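Local coordinates for protein acyl-CoA thioesterase II (Mycobacterium avium subsp. paratuberculosis, PDB 4R9Z) that probably hydrolyses fatty acyl-CoA thioesters to free fatty acid and coenzyme A, as a double hot-dog enzyme of the C/M/P thioester hydrolase family, at residues 197-202 against 265-270; 40-45 against 102-107. All coordinates share one frame; numbering follows the deposited sequence.

Interaction 1: residues 197-202 against 265-270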
loop_
_atom_site.group_PDB
_atom_site.type_symbol
_atom_site.label_atom_id
_atom_site.label_comp_id
_atom_site.label_asym_id
_atom_site.label_seq_id
_atom_site.Cartn_x
_atom_site.Cartn_y
_atom_site.Cartn_z
ATOM N N TYR B 197 -13.768 -2.279 4.447
ATOM C CA TYR B 197 -14.127 -2.603 5.831
ATOM C C TYR B 197 -13.866 -4.078 6.143
ATOM O O TYR B 197 -13.163 -4.408 7.096
ATOM C CB TYR B 197 -15.601 -2.258 6.078
ATOM C CG TYR B 197 -16.033 -2.114 7.525
ATOM C CD1 TYR B 197 -15.538 -2.951 8.519
ATOM C CD2 TYR B 197 -16.957 -1.140 7.893
ATOM C CE1 TYR B 197 -15.942 -2.819 9.835
ATOM C CE2 TYR B 197 -17.369 -1.000 9.208
ATOM C CZ TYR B 197 -16.859 -1.843 10.174
ATOM O OH TYR B 197 -17.263 -1.706 11.482
ATOM N N MET B 198 -14.456 -4.957 5.340
ATOM C CA MET B 198 -14.364 -6.394 5.561
ATOM C C MET B 198 -12.974 -6.935 5.205
ATOM O O MET B 198 -12.470 -7.840 5.870
ATOM C CB MET B 198 -15.461 -7.114 4.766
ATOM C CG MET B 198 -14.983 -8.015 3.640
ATOM S SD MET B 198 -14.531 -9.661 4.212
ATOM C CE MET B 198 -15.755 -9.891 5.493
ATOM N N SER B 199 -12.356 -6.369 4.172
ATOM C CA SER B 199 -11.025 -6.788 3.735
ATOM C C SER B 199 -9.989 -6.639 4.841
ATOM O O SER B 199 -8.997 -7.363 4.875
ATOM C CB SER B 199 -10.583 -5.983 2.513
ATOM O OG SER B 199 -10.259 -4.653 2.882
ATOM N N ALA B 200 -10.211 -5.676 5.724
ATOM C CA ALA B 200 -9.288 -5.415 6.814
ATOM C C ALA B 200 -9.509 -6.321 8.025
ATOM O O ALA B 200 -8.555 -6.890 8.556
ATOM C CB ALA B 200 -9.376 -3.950 7.229
ATOM N N VAL B 201 -10.758 -6.440 8.468
ATOM C CA VAL B 201 -11.061 -7.135 9.722
ATOM C C VAL B 201 -10.891 -8.656 9.670
ATOM O O VAL B 201 -10.740 -9.294 10.708
ATOM C CB VAL B 201 -12.504 -6.840 10.196
ATOM C CG1 VAL B 201 -12.692 -5.354 10.438
ATOM C CG2 VAL B 201 -13.518 -7.352 9.184
ATOM N N THR B 202 -10.900 -9.234 8.473
ATOM C CA THR B 202 -10.784 -10.686 8.337
ATOM C C THR B 202 -9.355 -11.138 8.085
ATOM O O THR B 202 -9.082 -12.328 7.952
ATOM C CB THR B 202 -11.661 -11.219 7.203
ATOM O OG1 THR B 202 -11.302 -10.583 5.970
ATOM C CG2 THR B 202 -13.117 -10.966 7.512
ATOM N N CYS B 265 -10.969 -6.412 -5.578
ATOM C CA CYS B 265 -9.872 -5.637 -5.023
ATOM C C CYS B 265 -8.658 -6.495 -4.703
ATOM O O CYS B 265 -8.782 -7.695 -4.473
ATOM C CB CYS B 265 -10.329 -4.900 -3.764
ATOM S SG CYS B 265 -10.697 -5.974 -2.377
ATOM N N THR B 266 -7.488 -5.860 -4.706
ATOM C CA THR B 266 -6.255 -6.475 -4.228
ATOM C C THR B 266 -5.903 -5.793 -2.915
ATOM O O THR B 266 -6.097 -4.588 -2.778
ATOM C CB THR B 266 -5.097 -6.324 -5.235
ATOM O OG1 THR B 266 -5.510 -6.793 -6.524
ATOM C CG2 THR B 266 -3.883 -7.115 -4.781
ATOM N N VAL B 267 -5.394 -6.550 -1.948
ATOM C CA VAL B 267 -5.250 -6.047 -0.581
ATOM C C VAL B 267 -3.917 -6.441 0.051
ATOM O O VAL B 267 -3.424 -7.549 -0.165
ATOM C CB VAL B 267 -6.392 -6.566 0.330
ATOM C CG1 VAL B 267 -6.306 -5.944 1.706
ATOM C CG2 VAL B 267 -7.747 -6.271 -0.278
ATOM N N LYS B 268 -3.332 -5.529 0.823
ATOM C CA LYS B 268 -2.152 -5.839 1.623
ATOM C C LYS B 268 -2.276 -5.227 3.013
ATOM O O LYS B 268 -2.752 -4.106 3.160
ATOM C CB LYS B 268 -0.880 -5.334 0.944
ATOM C CG LYS B 268 0.391 -5.971 1.484
ATOM C CD LYS B 268 0.596 -7.364 0.913
ATOM C CE LYS B 268 1.098 -7.306 -0.518
ATOM N NZ LYS B 268 1.239 -8.669 -1.105
ATOM N N GLN B 269 -1.840 -5.960 4.033
ATOM C CA GLN B 269 -1.952 -5.482 5.404
ATOM C C GLN B 269 -0.728 -5.842 6.236
ATOM O O GLN B 269 -0.243 -6.973 6.200
ATOM C CB GLN B 269 -3.210 -6.049 6.066
ATOM C CG GLN B 269 -3.430 -5.563 7.492
ATOM C CD GLN B 269 -4.672 -6.154 8.125
ATOM O OE1 GLN B 269 -4.611 -6.745 9.202
ATOM N NE2 GLN B 269 -5.809 -6.002 7.456
ATOM N N GLU B 270 -0.244 -4.875 7.006
ATOM C CA GLU B 270 0.878 -5.105 7.901
ATOM C C GLU B 270 0.385 -4.967 9.333
ATOM O O GLU B 270 -0.336 -4.022 9.659
ATOM C CB GLU B 270 2.015 -4.123 7.606
ATOM C CG GLU B 270 3.290 -4.349 8.406
ATOM C CD GLU B 270 4.384 -3.356 8.046
ATOM O OE1 GLU B 270 4.074 -2.150 7.910
ATOM O OE2 GLU B 270 5.552 -3.780 7.891
#
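Gln-269 reaches across from its strand and donates its amide NE2 to the backbone O of Ala-200, a 3.1 Å hydrogen bond that is nearly straight, with 172° at the hydrogen. NE2 arrives in the plane of the carbonyl, on one lone pair, making a C=O...N angle of 114°. The acceptor in turn lies almost within the plane of the glutamine amide, which leaves the N-H pointing at that lone pair. CG stands anti to the backbone N of Gln-269 and the chain runs extended beyond it, which spends its whole length on reaching the helix. NE2 also lies 3.6 Å from CA of Ala-200, with the methyl a little farther. Two residues back, the second contact is apolar: Val-267 turns CG2 against CB of Ser-199 at 4.0 Å. The setting is the hot-dog fold, in which a long helix, here the last turn of 188-201, packs on an antiparallel sheet that curls around it; the local axes of helix and strand run 9.4 Å apart at 40°. The carbonyl of Ala-200 takes a second hydrogen bond from NE2 of Gln-219, so two side-chain amides grip one oxygen. His-222, on the neighbouring strand 218-226, bridges the two segments: ND1 accepts a weak hydrogen bond from Gln-269 NE2, while NE2 is paired with Ser-199 OG, itself bonded to Ala-196 O. The hydroxyl of Tyr-238 hydrogen-bonds with Ser-199 O, and on the helix Thr-202 OG1 donates to Met-198 O at 3.0 Å.

Interaction 2: residues 40-45 against 102-107; sequences GHISAQ and ILMEAM
The peptide group between Ile-42 and Ser-43 presents one face to the sulfur of Met-104. SD sits above that plane, nearer its oxygen end, 3.8 Å from Ile-42 O, and also comes to 4.1 Å from CA of Ser-43. The flat groups beyond this are aromatic: Phe-66 and Phe-78, from strands 58-66 and 76-85, both touch the Ile-42 side chain, while His-41 lies off the contact with its ring against that of Tyr-197. Ile-42 does most of the touching from the helix. Its CG1 is anti to the backbone N (chi1 -165°) and CD1 continues outward, giving the side chain a straight run toward the strand. There it slides past Met-104 in the opposite direction, CG1 meeting CG of the methionine at 4.0 Å. At its end it crosses Leu-103 at roughly a right angle, the two CD1 methyls 3.9 Å apart. This is the N-terminal hot dog of the chain, with helix 39-52 as the sausage and strand 101-111 part of the surrounding bun; the two segments cross at 48°. A classic beta bulge explains why neighbouring strand residues can share a partner: Leu-103 and Met-104 both stand opposite Ala-96, and both direct their side chains to the helix. Met-104 starts with CG between its backbone N and carbonyl carbon (chi1 60°), and bends at the next two torsions bring SD over the Ile-42 to Ser-43 peptide. Thr-64 of strand 58-66 touches Ser-43 on one segment and Met-104 and Ala-106 on the other, and Val-76 packs on Leu-103.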
loop_
_atom_site.group_PDB
_atom_site.type_symbol
_atom_site.label_atom_id
_atom_site.label_comp_id
_atom_site.label_asym_id
_atom_site.label_seq_id
_atom_site.Cartn_x
_atom_site.Cartn_y
_atom_site.Cartn_z
ATOM N N GLY B 40 -10.541 -1.713 10.283
ATOM C CA GLY B 40 -11.418 -1.789 9.128
ATOM C C GLY B 40 -12.580 -0.823 9.211
ATOM O O GLY B 40 -13.008 -0.266 8.204
ATOM N N HIS B 41 -13.083 -0.626 10.423
ATOM C CA HIS B 41 -14.193 0.283 10.655
ATOM C C HIS B 41 -13.793 1.745 10.476
ATOM O O HIS B 41 -14.462 2.499 9.769
ATOM C CB HIS B 41 -14.758 0.074 12.061
ATOM C CG HIS B 41 -15.840 1.042 12.425
ATOM N ND1 HIS B 41 -17.140 0.907 11.988
ATOM C CD2 HIS B 41 -15.812 2.162 13.186
ATOM C CE1 HIS B 41 -17.867 1.905 12.464
ATOM N NE2 HIS B 41 -17.085 2.677 13.196
ATOM N N ILE B 42 -12.695 2.139 11.112
ATOM C CA ILE B 42 -12.267 3.526 11.076
ATOM C C ILE B 42 -11.727 3.884 9.693
ATOM O O ILE B 42 -11.873 5.022 9.251
ATOM C CB ILE B 42 -11.216 3.830 12.174
ATOM C CG1 ILE B 42 -11.067 5.339 12.371
ATOM C CG2 ILE B 42 -9.878 3.186 11.866
ATOM C CD1 ILE B 42 -10.415 5.717 13.676
ATOM N N SER B 43 -11.124 2.918 9.005
ATOM C CA SER B 43 -10.596 3.170 7.669
ATOM C C SER B 43 -11.726 3.243 6.644
ATOM O O SER B 43 -11.617 3.936 5.635
ATOM C CB SER B 43 -9.585 2.096 7.258
ATOM O OG SER B 43 -10.223 0.870 6.954
ATOM N N ALA B 44 -12.805 2.512 6.899
ATOM C CA ALA B 44 -13.981 2.566 6.037
ATOM C C ALA B 44 -14.664 3.923 6.144
ATOM O O ALA B 44 -15.110 4.487 5.144
ATOM C CB ALA B 44 -14.955 1.458 6.390
ATOM N N GLN B 45 -14.749 4.433 7.368
ATOM C CA GLN B 45 -15.313 5.752 7.612
ATOM C C GLN B 45 -14.461 6.834 6.957
ATOM O O GLN B 45 -14.981 7.752 6.322
ATOM C CB GLN B 45 -15.442 6.013 9.115
ATOM C CG GLN B 45 -16.632 5.324 9.766
ATOM C CD GLN B 45 -16.772 5.662 11.238
ATOM O OE1 GLN B 45 -15.781 5.892 11.937
ATOM N NE2 GLN B 45 -18.008 5.682 11.721
ATOM N N ILE B 102 -4.066 11.609 17.206
ATOM C CA ILE B 102 -4.211 11.099 15.842
ATOM C C ILE B 102 -4.297 9.571 15.869
ATOM O O ILE B 102 -3.352 8.904 16.274
ATOM C CB ILE B 102 -3.036 11.523 14.941
ATOM C CG1 ILE B 102 -2.978 13.041 14.803
ATOM C CG2 ILE B 102 -3.161 10.898 13.565
ATOM C CD1 ILE B 102 -1.746 13.529 14.063
ATOM N N LEU B 103 -5.423 9.018 15.432
ATOM C CA LEU B 103 -5.641 7.578 15.504
ATOM C C LEU B 103 -5.162 6.897 14.234
ATOM O O LEU B 103 -4.499 5.859 14.276
ATOM C CB LEU B 103 -7.119 7.256 15.732
ATOM C CG LEU B 103 -7.824 7.964 16.884
ATOM C CD1 LEU B 103 -9.292 7.577 16.906
ATOM C CD2 LEU B 103 -7.150 7.644 18.207
ATOM N N MET B 104 -5.520 7.483 13.099
ATOM C CA MET B 104 -5.080 6.968 11.816
ATOM C C MET B 104 -4.920 8.091 10.807
ATOM O O MET B 104 -5.504 9.166 10.955
ATOM C CB MET B 104 -6.058 5.910 11.280
ATOM C CG MET B 104 -7.483 6.382 11.054
ATOM S SD MET B 104 -8.174 5.932 9.439
ATOM C CE MET B 104 -7.406 7.168 8.412
ATOM N N GLU B 105 -4.085 7.847 9.805
ATOM C CA GLU B 105 -4.004 8.722 8.646
ATOM C C GLU B 105 -4.111 7.879 7.389
ATOM O O GLU B 105 -3.607 6.758 7.349
ATOM C CB GLU B 105 -2.710 9.534 8.648
ATOM C CG GLU B 105 -2.661 10.549 7.527
ATOM C CD GLU B 105 -1.914 11.803 7.902
ATOM O OE1 GLU B 105 -2.482 12.627 8.650
ATOM O OE2 GLU B 105 -0.765 11.965 7.441
ATOM N N ALA B 106 -4.774 8.415 6.370
ATOM C CA ALA B 106 -4.989 7.671 5.133
ATOM C C ALA B 106 -4.816 8.531 3.899
ATOM O O ALA B 106 -5.078 9.735 3.923
ATOM C CB ALA B 106 -6.361 7.051 5.123
ATOM N N MET B 107 -4.355 7.912 2.820
ATOM C CA MET B 107 -4.393 8.559 1.521
ATOM C C MET B 107 -5.264 7.742 0.589
ATOM O O MET B 107 -5.330 6.526 0.706
ATOM C CB MET B 107 -2.993 8.735 0.946
ATOM C CG MET B 107 -2.090 9.608 1.792
ATOM S SD MET B 107 -0.505 9.889 0.994
ATOM C CE MET B 107 0.139 8.226 0.962
#

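How the interactions relate
Interactions 1 and 2 are the same architectural joint made twice, each a central helix laid on a strand of its own hot dog, and both are buried rather than surface contacts. Their chemistry differs. In 197-202 against 265-270, nearer the centre of the chain, a hydrogen bond from a side-chain amide adds a polar tie to the packing; in 40-45 against 102-107 apolar side chains and a thioether do the work. The centres lie about 13 Å apart, and the two helices touch directly: Tyr-197 OH probably hydrogen-bonds to His-41 ND1 at 2.7 Å, and CB of Ala-200 packs on CA of Gly-40 at 3.5 Å, joining the two halves of the chain.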